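Side-chain contacts in listeriolysin O (PDB 4CDB), which lyses host membranes as a cholesterol-dependent cytolysin, binding where cholesterol is present, changing shape and inserting to form oligomeric pores: residues E98-Q103 / A360-N365; L107-D112 / E239-L244; K278-A283 / T297-N302; E399-P404 / I409-N414; T447-A450 / W454-V457. All coordinates share one frame; numbering follows the deposited sequence.

Interaction 1: E98-Q103 / A360-N365; sequences ELVENQ and AVIKNN. With NA (sodium ion), chain H.
The carbonyl oxygen of Val-100 takes two hydrogen bonds, one from the hydroxyl of Thr-185 and one from a water 2.7 Å from Val-100 O. That water is also a ligand of a sodium ion, at 2.9 Å, so the end of helix 97-100 reaches the metal through it. The strand supplies the direct ligand: Asn-364 OD1 lies 2.4 Å from the sodium. A chi1 of -57°, which sets CG beside the backbone N, points the amide this way, and its other end is held too, because Asn-364 ND2 donates to the carbonyl of Gln-72 and to a second sodium-bound water 3.0 Å from ND2. Ile-180 O completes the set of protein ligands. Beside this polar bridge the two segments touch mainly through hydrocarbon. Ile-362 extends its chain toward the helix so that CD1 stops 4.2 Å from Val-100 CA, while Ile-362 CG2 sits 4.3 Å from Val-100 CG1, a loose and buried fit. Ile-180, Thr-185 and Ala-186, whose N donates to Asn-102 OD1, belong to a segment that becomes a membrane-spanning strand in the pore, so the sodium site links strand and helix to a part that later enters the membrane. The helix closes in a Schellman motif with Asn-102, at positive phi, as C-prime residue: Gln-103 N bonds Glu-98 O, and Asn-102 N, weakly, Leu-99 O.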
# COMPACT_ATOMS: atom_id res chain seq x y z
N GLU A 98 -0.53 -13.36 -19.87
CA GLU A 98 -1.88 -12.79 -19.86
C GLU A 98 -2.60 -13.07 -18.55
O GLU A 98 -3.46 -12.30 -18.13
CB GLU A 98 -2.70 -13.30 -21.05
CG GLU A 98 -2.21 -12.82 -22.40
CD GLU A 98 -2.38 -11.32 -22.58
OE1 GLU A 98 -1.50 -10.56 -22.11
OE2 GLU A 98 -3.38 -10.90 -23.19
N LEU A 99 -2.26 -14.18 -17.91
CA LEU A 99 -2.78 -14.48 -16.58
C LEU A 99 -2.16 -13.54 -15.56
O LEU A 99 -2.82 -13.12 -14.60
CB LEU A 99 -2.49 -15.94 -16.19
CG LEU A 99 -2.95 -16.38 -14.80
CD1 LEU A 99 -4.42 -16.10 -14.62
CD2 LEU A 99 -2.66 -17.86 -14.59
N VAL A 100 -0.89 -13.21 -15.76
CA VAL A 100 -0.20 -12.25 -14.90
C VAL A 100 -0.79 -10.86 -15.09
O VAL A 100 -0.91 -10.08 -14.14
CB VAL A 100 1.32 -12.24 -15.19
CG1 VAL A 100 2.02 -11.21 -14.31
CG2 VAL A 100 1.91 -13.62 -14.96
N GLU A 101 -1.18 -10.55 -16.33
CA GLU A 101 -1.81 -9.27 -16.64
C GLU A 101 -3.26 -9.20 -16.16
O GLU A 101 -3.96 -8.23 -16.46
CB GLU A 101 -1.76 -9.00 -18.15
CG GLU A 101 -0.78 -7.91 -18.56
CD GLU A 101 0.57 -8.47 -18.98
OE1 GLU A 101 1.37 -8.84 -18.10
OE2 GLU A 101 0.83 -8.53 -20.20
N ASN A 102 -3.70 -10.23 -15.44
CA ASN A 102 -5.07 -10.30 -14.93
C ASN A 102 -6.13 -10.23 -16.03
O ASN A 102 -7.21 -9.68 -15.82
CB ASN A 102 -5.33 -9.23 -13.87
CG ASN A 102 -4.51 -9.45 -12.61
OD1 ASN A 102 -4.04 -8.50 -11.99
ND2 ASN A 102 -4.33 -10.71 -12.24
N GLN A 103 -5.81 -10.77 -17.19
CA GLN A 103 -6.78 -10.95 -18.27
C GLN A 103 -6.45 -12.23 -19.04
O GLN A 103 -6.11 -12.19 -20.22
CB GLN A 103 -6.82 -9.73 -19.19
CG GLN A 103 -5.46 -9.20 -19.62
CD GLN A 103 -5.56 -8.03 -20.59
OE1 GLN A 103 -6.45 -7.18 -20.46
NE2 GLN A 103 -4.66 -7.98 -21.56
N ALA A 360 -0.56 -22.73 -8.94
CA ALA A 360 0.18 -21.77 -9.75
C ALA A 360 0.44 -20.50 -8.97
O ALA A 360 -0.50 -19.87 -8.47
CB ALA A 360 -0.59 -21.46 -11.02
N VAL A 361 1.71 -20.12 -8.85
CA VAL A 361 2.09 -18.94 -8.08
C VAL A 361 2.73 -17.88 -8.97
O VAL A 361 3.62 -18.18 -9.77
CB VAL A 361 3.06 -19.31 -6.94
CG1 VAL A 361 3.34 -18.09 -6.06
CG2 VAL A 361 2.51 -20.46 -6.11
N ILE A 362 2.27 -16.64 -8.83
CA ILE A 362 2.87 -15.53 -9.57
C ILE A 362 4.11 -15.00 -8.85
O ILE A 362 4.04 -14.56 -7.70
CB ILE A 362 1.87 -14.37 -9.77
CG1 ILE A 362 0.63 -14.86 -10.53
CG2 ILE A 362 2.53 -13.23 -10.52
CD1 ILE A 362 -0.31 -13.73 -10.93
N LYS A 363 5.25 -15.05 -9.53
CA LYS A 363 6.50 -14.56 -8.97
C LYS A 363 6.76 -13.11 -9.37
O LYS A 363 6.98 -12.82 -10.55
CB LYS A 363 7.66 -15.46 -9.40
CG LYS A 363 9.02 -15.00 -8.90
CD LYS A 363 10.04 -16.13 -8.99
CE LYS A 363 9.61 -17.31 -8.13
NZ LYS A 363 10.58 -18.44 -8.21
N ASN A 364 6.74 -12.21 -8.39
CA ASN A 364 6.95 -10.79 -8.66
C ASN A 364 8.30 -10.29 -8.15
O ASN A 364 8.74 -10.67 -7.07
CB ASN A 364 5.84 -9.95 -8.03
CG ASN A 364 4.46 -10.34 -8.51
OD1 ASN A 364 3.94 -9.78 -9.47
ND2 ASN A 364 3.86 -11.31 -7.83
N ASN A 365 8.94 -9.44 -8.94
CA ASN A 365 10.12 -8.72 -8.49
C ASN A 365 10.18 -7.34 -9.14
O ASN A 365 9.99 -7.20 -10.35
CB ASN A 365 11.40 -9.51 -8.77
CG ASN A 365 11.83 -9.45 -10.22
OD1 ASN A 365 12.87 -8.87 -10.54
ND2 ASN A 365 11.04 -10.05 -11.10
NA NA H . 1.81 -8.79 -10.12
O HOH W 1 -0.50 -9.82 -11.46
O HOH W 2 0.89 -11.00 -8.34

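Interaction 2: L107-D112 / E239-L244; sequences LPVKRD and EQLQAL. With NA (sodium ion), chain O.
Val-109 and Leu-241 mark the nearest approach of the two backbones, their CA atoms 8.4 Å apart, where an irregular chain kinked by an inverse gamma turn centred on Pro-108 passes helix 238-243. No hydrogen bond crosses directly, and the meeting is made by methyl groups. Val-109 CG1 does most of the work: Leu-244 CD1 comes at an oblique angle to within 3.6 Å of it, and Leu-241 CD2 lies 4.0 Å from the same methyl. Leu-244 CD1 also touches the proline ring, 4.2 Å from Pro-108 CD. This is plain packing of a loop against a helix, continued by Phe-232, which touches both Val-109 and Leu-241, by Leu-92 of strand 92-94, which touches Val-109, and by Ile-23 of helix 14-28 beside Leu-241. At one margin the character turns polar. Gln-240, its chain extended beyond CG (chi2 170°), places OE1 2.5 Å from a sodium ion. A water 2.8 Å from that sodium accepts from the backbone of Lys-110, 2.9 Å from its N, which gives the helix and the loop a metal-and-water link. Val-109 CG1 lies beside the ion too, 3.6 Å away, as a neighbour rather than a ligand.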
# COMPACT_ATOMS: atom_id res chain seq x y z
N LEU A 107 -9.38 -21.16 -22.61
CA LEU A 107 -9.47 -22.21 -23.62
C LEU A 107 -10.92 -22.43 -24.05
O LEU A 107 -11.75 -22.86 -23.25
CB LEU A 107 -8.89 -23.52 -23.10
CG LEU A 107 -7.44 -23.50 -22.62
CD1 LEU A 107 -6.99 -24.90 -22.23
CD2 LEU A 107 -6.54 -22.93 -23.70
N PRO A 108 -11.22 -22.13 -25.32
CA PRO A 108 -12.59 -22.27 -25.84
C PRO A 108 -12.93 -23.70 -26.27
O PRO A 108 -13.34 -23.92 -27.41
CB PRO A 108 -12.57 -21.34 -27.06
CG PRO A 108 -11.16 -21.45 -27.57
CD PRO A 108 -10.29 -21.62 -26.35
N VAL A 109 -12.76 -24.65 -25.36
CA VAL A 109 -13.09 -26.05 -25.64
C VAL A 109 -14.35 -26.47 -24.90
O VAL A 109 -14.72 -25.88 -23.89
CB VAL A 109 -11.95 -27.00 -25.23
CG1 VAL A 109 -10.73 -26.79 -26.11
CG2 VAL A 109 -11.60 -26.81 -23.77
N LYS A 110 -15.01 -27.51 -25.41
CA LYS A 110 -16.16 -28.07 -24.73
C LYS A 110 -15.73 -28.76 -23.44
O LYS A 110 -14.60 -29.22 -23.32
CB LYS A 110 -16.92 -29.04 -25.64
CG LYS A 110 -17.77 -28.34 -26.69
CD LYS A 110 -17.76 -29.12 -28.00
CE LYS A 110 -18.96 -28.76 -28.87
NZ LYS A 110 -18.94 -29.51 -30.16
N ARG A 111 -16.65 -28.82 -22.48
CA ARG A 111 -16.31 -29.25 -21.13
C ARG A 111 -17.07 -30.50 -20.72
O ARG A 111 -18.16 -30.78 -21.23
CB ARG A 111 -16.62 -28.12 -20.14
CG ARG A 111 -15.90 -26.82 -20.43
CD ARG A 111 -14.40 -26.99 -20.29
NE ARG A 111 -14.05 -27.51 -18.97
CZ ARG A 111 -13.92 -26.76 -17.88
NH1 ARG A 111 -14.09 -25.45 -17.95
NH2 ARG A 111 -13.61 -27.33 -16.72
N ASP A 112 -16.49 -31.26 -19.80
CA ASP A 112 -17.19 -32.38 -19.19
C ASP A 112 -17.82 -31.89 -17.88
O ASP A 112 -18.22 -30.73 -17.78
CB ASP A 112 -16.23 -33.55 -18.93
CG ASP A 112 -16.94 -34.90 -18.88
OD1 ASP A 112 -18.15 -34.94 -18.57
OD2 ASP A 112 -16.27 -35.92 -19.15
N GLU A 239 -4.89 -32.94 -30.78
CA GLU A 239 -4.64 -32.09 -31.94
C GLU A 239 -5.31 -30.73 -31.80
O GLU A 239 -4.73 -29.70 -32.14
CB GLU A 239 -5.10 -32.77 -33.23
CG GLU A 239 -4.17 -33.86 -33.74
CD GLU A 239 -4.12 -35.08 -32.83
OE1 GLU A 239 -5.11 -35.32 -32.10
OE2 GLU A 239 -3.10 -35.79 -32.86
N GLN A 240 -6.54 -30.73 -31.28
CA GLN A 240 -7.26 -29.49 -31.07
C GLN A 240 -6.56 -28.61 -30.03
O GLN A 240 -6.45 -27.40 -30.21
CB GLN A 240 -8.71 -29.77 -30.65
CG GLN A 240 -9.52 -30.48 -31.72
CD GLN A 240 -10.86 -30.96 -31.22
OE1 GLN A 240 -11.25 -30.68 -30.09
NE2 GLN A 240 -11.58 -31.71 -32.05
N LEU A 241 -6.10 -29.23 -28.95
CA LEU A 241 -5.40 -28.50 -27.89
C LEU A 241 -4.10 -27.89 -28.39
O LEU A 241 -3.76 -26.77 -28.02
CB LEU A 241 -5.13 -29.41 -26.69
CG LEU A 241 -6.36 -29.93 -25.95
CD1 LEU A 241 -5.95 -30.75 -24.74
CD2 LEU A 241 -7.27 -28.78 -25.55
N GLN A 242 -3.38 -28.62 -29.23
CA GLN A 242 -2.14 -28.12 -29.81
C GLN A 242 -2.39 -26.91 -30.70
O GLN A 242 -1.66 -25.93 -30.64
CB GLN A 242 -1.42 -29.20 -30.62
CG GLN A 242 -0.85 -30.33 -29.79
CD GLN A 242 0.15 -31.17 -30.57
OE1 GLN A 242 0.80 -30.69 -31.50
NE2 GLN A 242 0.28 -32.44 -30.19
N ALA A 243 -3.44 -26.99 -31.52
CA ALA A 243 -3.79 -25.91 -32.43
C ALA A 243 -4.17 -24.63 -31.69
O ALA A 243 -3.98 -23.53 -32.19
CB ALA A 243 -4.91 -26.34 -33.35
N LEU A 244 -4.72 -24.79 -30.49
CA LEU A 244 -5.15 -23.66 -29.68
C LEU A 244 -3.99 -23.01 -28.94
O LEU A 244 -4.15 -21.95 -28.33
CB LEU A 244 -6.23 -24.08 -28.69
CG LEU A 244 -7.56 -24.48 -29.32
CD1 LEU A 244 -8.54 -24.93 -28.26
CD2 LEU A 244 -8.13 -23.32 -30.12
NA NA O . -11.51 -28.35 -29.21
O HOH W 3 -14.10 -28.16 -28.12

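Interaction 3: K278-A283 / T297-N302; sequences KAAFDA and TNIIKN. With NA (sodium ion), chain Q.
With chi1 at -65°, Ile-299 keeps CG1 on the side of its own backbone N and turns CG2 the other way, trans to that N, and this branch meets Ala-280: Ile-299 CG2 lies 3.8 Å from Ala-280 CB. Ile-300 has almost the same torsion, -66°, but stands one position further round the helix, so its extended CG1-CD1 arm slides past the methyl and ends over the backbone, with CD1 3.6 Å from Ala-280 O. The small alanine is thus straddled by two isoleucines. A side chain of this size is consistent with the close approach of helices 277-286 and 294-301, the CA atoms of Ala-280 and Ile-300 being 6.4 Å apart.

Away from the partner, helix 277-286 carries both a polar cluster and Phe-281. Lys-278, bent at chi2 and chi4, curls along the helix to form a salt bridge one turn on, its NZ 2.8 Å from Asp-282 OD1 on the syn side of that oxygen, with a weak second bond to OD2. The same OD1 is a ligand of a sodium ion, 2.8 Å away, which Glu-209 of strand 207-222 also binds. The side chain of Phe-281 touches Leu-268 and Thr-270 of strand 262-270.

Both helical segments lie in stretches that span the membrane as beta strands in the pore. Across their interface there are only dispersion contacts, with no hydrogen bond or ion pair to break, while the cluster of Lys-278, Asp-282 and sodium lies toward strand 207-222. Such chemistry is consistent with helices that can part from each other when the toxin refolds.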
# COMPACT_ATOMS: atom_id res chain seq x y z
N LYS A 278 2.70 6.94 8.25
CA LYS A 278 2.26 5.54 8.23
C LYS A 278 1.48 5.19 9.49
O LYS A 278 0.36 4.68 9.42
CB LYS A 278 3.45 4.60 8.06
CG LYS A 278 3.08 3.12 7.95
CD LYS A 278 2.40 2.81 6.63
CE LYS A 278 2.22 1.31 6.42
NZ LYS A 278 1.30 0.70 7.42
N ALA A 279 2.07 5.48 10.65
CA ALA A 279 1.44 5.20 11.93
C ALA A 279 0.13 5.98 12.07
O ALA A 279 -0.85 5.47 12.62
CB ALA A 279 2.38 5.55 13.07
N ALA A 280 0.12 7.21 11.58
CA ALA A 280 -1.08 8.03 11.57
C ALA A 280 -2.16 7.39 10.70
O ALA A 280 -3.32 7.31 11.10
CB ALA A 280 -0.76 9.43 11.09
N PHE A 281 -1.76 6.95 9.51
CA PHE A 281 -2.66 6.27 8.59
C PHE A 281 -3.21 4.99 9.21
O PHE A 281 -4.40 4.69 9.08
CB PHE A 281 -1.95 5.95 7.27
CG PHE A 281 -1.82 7.12 6.33
CD1 PHE A 281 -2.44 8.33 6.61
CD2 PHE A 281 -1.09 7.00 5.16
CE1 PHE A 281 -2.33 9.40 5.74
CE2 PHE A 281 -0.98 8.07 4.28
CZ PHE A 281 -1.60 9.27 4.57
N ASP A 282 -2.34 4.24 9.88
CA ASP A 282 -2.73 2.99 10.51
C ASP A 282 -3.82 3.19 11.57
O ASP A 282 -4.72 2.36 11.71
CB ASP A 282 -1.51 2.30 11.15
CG ASP A 282 -0.48 1.87 10.12
OD1 ASP A 282 -0.86 1.61 8.96
OD2 ASP A 282 0.72 1.81 10.47
N ALA A 283 -3.73 4.29 12.30
CA ALA A 283 -4.67 4.59 13.38
C ALA A 283 -6.03 5.01 12.84
O ALA A 283 -7.07 4.63 13.38
CB ALA A 283 -4.10 5.66 14.30
N THR A 297 -2.62 13.17 15.32
CA THR A 297 -3.91 13.84 15.20
C THR A 297 -3.84 14.97 14.16
O THR A 297 -4.81 15.22 13.45
CB THR A 297 -4.37 14.41 16.56
OG1 THR A 297 -4.31 13.38 17.55
CG2 THR A 297 -5.80 14.93 16.46
N ASN A 298 -2.69 15.62 14.08
CA ASN A 298 -2.50 16.71 13.13
C ASN A 298 -2.38 16.21 11.69
O ASN A 298 -2.94 16.79 10.77
CB ASN A 298 -1.28 17.55 13.50
CG ASN A 298 -1.36 18.97 12.96
OD1 ASN A 298 -0.96 19.25 11.83
ND2 ASN A 298 -1.87 19.88 13.78
N ILE A 299 -1.63 15.12 11.51
CA ILE A 299 -1.48 14.51 10.20
C ILE A 299 -2.84 14.09 9.65
O ILE A 299 -3.17 14.39 8.50
CB ILE A 299 -0.53 13.29 10.25
CG1 ILE A 299 0.89 13.74 10.61
CG2 ILE A 299 -0.52 12.56 8.91
CD1 ILE A 299 1.90 12.61 10.63
N ILE A 300 -3.62 13.41 10.49
CA ILE A 300 -4.95 12.95 10.11
C ILE A 300 -5.88 14.10 9.73
O ILE A 300 -6.62 14.01 8.75
CB ILE A 300 -5.59 12.10 11.24
CG1 ILE A 300 -4.80 10.80 11.43
CG2 ILE A 300 -7.05 11.79 10.94
CD1 ILE A 300 -5.37 9.88 12.47
N LYS A 301 -5.82 15.18 10.50
CA LYS A 301 -6.61 16.38 10.22
C LYS A 301 -6.30 16.95 8.84
O LYS A 301 -7.19 17.48 8.16
CB LYS A 301 -6.35 17.44 11.30
CG LYS A 301 -7.10 18.75 11.08
CD LYS A 301 -8.61 18.54 11.17
CE LYS A 301 -9.36 19.83 10.86
NZ LYS A 301 -9.16 20.27 9.45
N ASN A 302 -5.04 16.83 8.42
CA ASN A 302 -4.61 17.37 7.14
C ASN A 302 -4.37 16.28 6.10
O ASN A 302 -3.58 16.45 5.17
CB ASN A 302 -3.35 18.22 7.32
CG ASN A 302 -3.48 19.23 8.45
OD1 ASN A 302 -4.00 20.33 8.26
ND2 ASN A 302 -3.01 18.86 9.64
NA NA Q . -2.41 2.29 6.72

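Interaction 4: E399-P404 / I409-N414; sequences EVNYDP and IVQHKN. With NA (sodium ion), chain I.
Glu-399 and Lys-413 cross at about a right angle on one face of an antiparallel beta hairpin, strands 391-402 and 408-414, the latter an edge strand of a four-stranded sheet in the beta-sandwich domain. The extended glutamate runs over the bent lysine: its carboxylate lies near Lys-413 CG, and OE1 makes a long salt bridge, 3.6 Å from Lys-413 NZ. The stronger polar partner of this carboxylate is Trp-397, whose NE1 donates to OE2. The ammonium also gives a weak hydrogen bond to Gln-411 OE1, 3.2 Å from NZ. On the same face Asn-401 and Gln-411 slant across each other with their amide planes nearly perpendicular, 88° apart. Asn-401 ND2 donates to a water 2.6 Å away, and the same water lies 2.8 Å from Ile-409 O, one of several acceptors competing for its protons.

The opposite face carries Val-400 and Val-410, a non-hydrogen-bonded pair whose side chains lie side by side and point the same way, their CG2 atoms 4.2 Å apart. Flanking it are two hydrogen-bonded pairs, Glu-399 with Gln-411 and Asn-401 with Ile-409, each joined by backbone bonds in both directions. Toward the turn, Ile-409 folds over the departing chain: a chi1 of -20°, far from a staggered value, swings its CD1 to 3.3 Å from Asp-403 N, a tight contact. Tyr-402 points away from the partner strand, and its hydroxyl OH binds a sodium ion at 2.6 Å, shared with Glu-408 OE2.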
# COMPACT_ATOMS: atom_id res chain seq x y z
N GLU A 399 25.09 26.45 9.33
CA GLU A 399 24.07 26.19 8.31
C GLU A 399 24.51 25.04 7.41
O GLU A 399 25.57 25.10 6.79
CB GLU A 399 23.78 27.45 7.49
CG GLU A 399 23.16 28.58 8.29
CD GLU A 399 22.83 29.79 7.44
OE1 GLU A 399 22.91 29.69 6.20
OE2 GLU A 399 22.49 30.85 8.02
N VAL A 400 23.69 23.99 7.35
CA VAL A 400 24.06 22.79 6.63
C VAL A 400 23.39 22.70 5.26
O VAL A 400 22.17 22.69 5.15
CB VAL A 400 23.72 21.52 7.44
CG1 VAL A 400 23.93 20.27 6.60
CG2 VAL A 400 24.56 21.47 8.70
N ASN A 401 24.22 22.65 4.21
CA ASN A 401 23.73 22.46 2.85
C ASN A 401 24.33 21.22 2.20
O ASN A 401 25.04 20.46 2.85
CB ASN A 401 24.01 23.70 2.00
CG ASN A 401 23.24 24.92 2.47
OD1 ASN A 401 22.12 25.16 2.03
ND2 ASN A 401 23.84 25.69 3.37
N TYR A 402 24.04 21.02 0.92
CA TYR A 402 24.47 19.81 0.23
C TYR A 402 25.07 20.11 -1.14
O TYR A 402 24.49 20.84 -1.93
CB TYR A 402 23.31 18.82 0.10
CG TYR A 402 22.63 18.51 1.41
CD1 TYR A 402 23.10 17.49 2.23
CD2 TYR A 402 21.53 19.24 1.84
CE1 TYR A 402 22.48 17.21 3.44
CE2 TYR A 402 20.91 18.96 3.04
CZ TYR A 402 21.39 17.95 3.84
OH TYR A 402 20.77 17.67 5.04
N ASP A 403 26.24 19.53 -1.41
CA ASP A 403 26.87 19.64 -2.72
C ASP A 403 26.06 18.86 -3.76
O ASP A 403 25.19 18.06 -3.40
CB ASP A 403 28.34 19.19 -2.66
CG ASP A 403 28.51 17.74 -2.25
OD1 ASP A 403 27.50 17.01 -2.16
OD2 ASP A 403 29.66 17.32 -2.03
N PRO A 404 26.33 19.08 -5.06
CA PRO A 404 25.59 18.37 -6.11
C PRO A 404 25.57 16.84 -5.99
O PRO A 404 24.69 16.21 -6.57
CB PRO A 404 26.33 18.77 -7.38
CG PRO A 404 26.81 20.16 -7.10
CD PRO A 404 27.14 20.18 -5.62
N ILE A 409 27.55 20.18 3.40
CA ILE A 409 28.45 21.32 3.48
C ILE A 409 28.05 22.15 4.70
O ILE A 409 26.95 22.68 4.75
CB ILE A 409 28.36 22.23 2.24
CG1 ILE A 409 27.74 21.48 1.06
CG2 ILE A 409 29.72 22.80 1.89
CD1 ILE A 409 27.51 22.36 -0.16
N VAL A 410 28.95 22.24 5.67
CA VAL A 410 28.65 22.98 6.90
C VAL A 410 29.35 24.34 6.92
O VAL A 410 30.57 24.42 7.00
CB VAL A 410 29.07 22.18 8.15
CG1 VAL A 410 28.47 22.80 9.40
CG2 VAL A 410 28.61 20.73 8.02
N GLN A 411 28.55 25.40 6.85
CA GLN A 411 29.08 26.76 6.93
C GLN A 411 28.84 27.34 8.32
O GLN A 411 27.74 27.25 8.86
CB GLN A 411 28.41 27.67 5.89
CG GLN A 411 28.96 27.54 4.49
CD GLN A 411 28.20 28.39 3.48
OE1 GLN A 411 26.96 28.43 3.50
NE2 GLN A 411 28.92 29.09 2.62
N HIS A 412 29.87 27.94 8.90
CA HIS A 412 29.72 28.61 10.19
C HIS A 412 29.25 30.05 9.96
O HIS A 412 29.73 30.73 9.05
CB HIS A 412 31.03 28.61 10.98
CG HIS A 412 30.87 29.03 12.40
ND1 HIS A 412 30.25 28.23 13.35
CD2 HIS A 412 31.25 30.15 13.05
CE1 HIS A 412 30.25 28.85 14.51
NE2 HIS A 412 30.85 30.02 14.36
N LYS A 413 28.32 30.51 10.79
CA LYS A 413 27.77 31.85 10.64
C LYS A 413 27.87 32.67 11.92
O LYS A 413 27.72 32.15 13.02
CB LYS A 413 26.31 31.77 10.16
CG LYS A 413 26.16 31.21 8.76
CD LYS A 413 26.76 32.14 7.72
CE LYS A 413 27.38 31.37 6.56
NZ LYS A 413 26.41 30.47 5.88
N ASN A 414 28.14 33.96 11.76
CA ASN A 414 28.20 34.88 12.88
C ASN A 414 27.21 36.02 12.73
O ASN A 414 27.00 36.54 11.64
CB ASN A 414 29.62 35.44 13.05
CG ASN A 414 30.56 34.45 13.70
OD1 ASN A 414 30.25 33.88 14.75
ND2 ASN A 414 31.72 34.25 13.09
NA NA I . 21.47 16.60 7.27
O HOH W 4 26.37 25.25 3.78

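Interaction 5: T447-A450 / W454-V457; sequences TGLA and WRTV. With TAM (tris(hydroxyethyl)aminomethane), chain U.
The conserved undecapeptide of the cholesterol-dependent cytolysins makes the tip of the hairpin formed by strands 436-449 and 452-463, and within it Thr-447 packs against Arg-455. The two side chains cross at about a right angle. Thr-447 CG2 rests on the root of the arginine, 3.7 Å from Arg-455 CB, and the same methyl lies 3.8 Å from Arg-455 NE. The arginine is brought round by its torsions: CG stands trans to the backbone N (chi1 177°), and a bend at chi3 of -53° turns the guanidinium back along the hairpin toward its tip. There Leu-449 approaches obliquely, CD2 4.4 Å from Arg-455 NH2, a loose contact.

No hydrogen bond joins the two segments, and the charge is met elsewhere. Arg-455 NH2 forms a salt bridge with Glu-452, another undecapeptide residue, while NH1 gives a weak hydrogen bond to the carbonyl of Leu-478. Leu-478 belongs to the cholesterol-binding motif, so the arginine reaches, by a weak bond, from the undecapeptide to that motif.

Thr-447 OG1 accepts from Leu-449 N in an ST turn and makes a weak bond with Trp-453 O, although the exact place of this oxygen is less sure. Gly-448 between them has a positive phi of 88°, a conformation natural to glycine. Further along the second strand lies a bound tris(hydroxyethyl)aminomethane, held by Asp-459 and Asp-460, and one of its arms brings O6 to 3.4 Å from Thr-456 CG2.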
# COMPACT_ATOMS: atom_id res chain seq x y z
N THR A 447 31.60 45.75 33.74
CA THR A 447 31.41 46.10 35.15
C THR A 447 32.19 47.35 35.53
O THR A 447 31.79 48.10 36.42
CB THR A 447 31.83 44.96 36.09
OG1 THR A 447 33.25 44.81 36.05
CG2 THR A 447 31.17 43.66 35.67
N GLY A 448 33.32 47.57 34.86
CA GLY A 448 34.16 48.72 35.13
C GLY A 448 35.18 48.49 36.22
O GLY A 448 35.97 49.38 36.55
N LEU A 449 35.17 47.28 36.79
CA LEU A 449 36.12 46.93 37.84
C LEU A 449 37.46 46.50 37.24
O LEU A 449 37.50 45.85 36.20
CB LEU A 449 35.56 45.81 38.73
CG LEU A 449 34.43 46.13 39.72
CD1 LEU A 449 34.15 47.63 39.84
CD2 LEU A 449 33.16 45.36 39.37
N ALA A 450 38.56 46.86 37.91
CA ALA A 450 39.90 46.58 37.39
C ALA A 450 40.22 45.09 37.36
O ALA A 450 40.92 44.61 36.46
CB ALA A 450 40.95 47.34 38.20
N TRP A 454 35.08 42.80 32.18
CA TRP A 454 33.92 42.18 31.57
C TRP A 454 33.43 41.01 32.42
O TRP A 454 34.24 40.23 32.93
CB TRP A 454 34.24 41.67 30.16
CG TRP A 454 34.47 42.76 29.17
CD1 TRP A 454 35.67 43.21 28.70
CD2 TRP A 454 33.46 43.55 28.52
NE1 TRP A 454 35.47 44.23 27.79
CE2 TRP A 454 34.13 44.46 27.67
CE3 TRP A 454 32.07 43.58 28.57
CZ2 TRP A 454 33.44 45.38 26.88
CZ3 TRP A 454 31.39 44.50 27.79
CH2 TRP A 454 32.08 45.39 26.95
N ARG A 455 32.12 40.89 32.57
CA ARG A 455 31.53 39.75 33.27
C ARG A 455 30.57 39.00 32.36
O ARG A 455 29.68 39.59 31.76
CB ARG A 455 30.79 40.21 34.53
CG ARG A 455 30.10 39.08 35.28
CD ARG A 455 29.37 39.60 36.51
NE ARG A 455 30.25 40.38 37.37
CZ ARG A 455 29.88 40.93 38.52
NH1 ARG A 455 28.64 40.79 38.96
NH2 ARG A 455 30.76 41.63 39.23
N THR A 456 30.77 37.69 32.26
CA THR A 456 29.91 36.85 31.44
C THR A 456 28.51 36.77 32.05
O THR A 456 28.36 36.49 33.24
CB THR A 456 30.48 35.43 31.27
OG1 THR A 456 31.75 35.50 30.60
CG2 THR A 456 29.53 34.55 30.47
N VAL A 457 27.49 37.02 31.23
CA VAL A 457 26.11 36.92 31.68
C VAL A 457 25.48 35.63 31.17
O VAL A 457 24.79 34.93 31.91
CB VAL A 457 25.26 38.12 31.19
CG1 VAL A 457 23.85 38.03 31.75
CG2 VAL A 457 25.92 39.42 31.61
C TAM U . 26.07 30.32 33.28
C1 TAM U . 27.26 29.50 33.76
C2 TAM U . 25.95 30.36 31.76
C3 TAM U . 26.20 31.72 33.89
C4 TAM U . 27.97 28.76 32.63
C5 TAM U . 24.50 30.58 31.33
C6 TAM U . 26.83 32.72 32.93
N TAM U . 24.85 29.71 33.81
O4 TAM U . 29.34 29.20 32.59
O5 TAM U . 24.45 30.77 29.91
O6 TAM U . 28.22 32.42 32.75

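Overall arrangement
From the N terminus, interaction 1 closes the longest loop, bringing helix 97-100 to the start of the long strand 362-385. Within its span lie interaction 2, which ties the 107-112 loop to helix 238-243 at one far end of the molecule, and then interaction 3, a short closure between two helices beside the large antiparallel sheet. These two follow one another without crossing. Past strand 362-385 come interactions 4 and 5 in series, each closing a hairpin. Both belong to the same four-stranded sheet, with centres about 35 Å apart. Interactions 2 and 5 stand about 102 Å apart between centres, on opposite sides of the elongated chain.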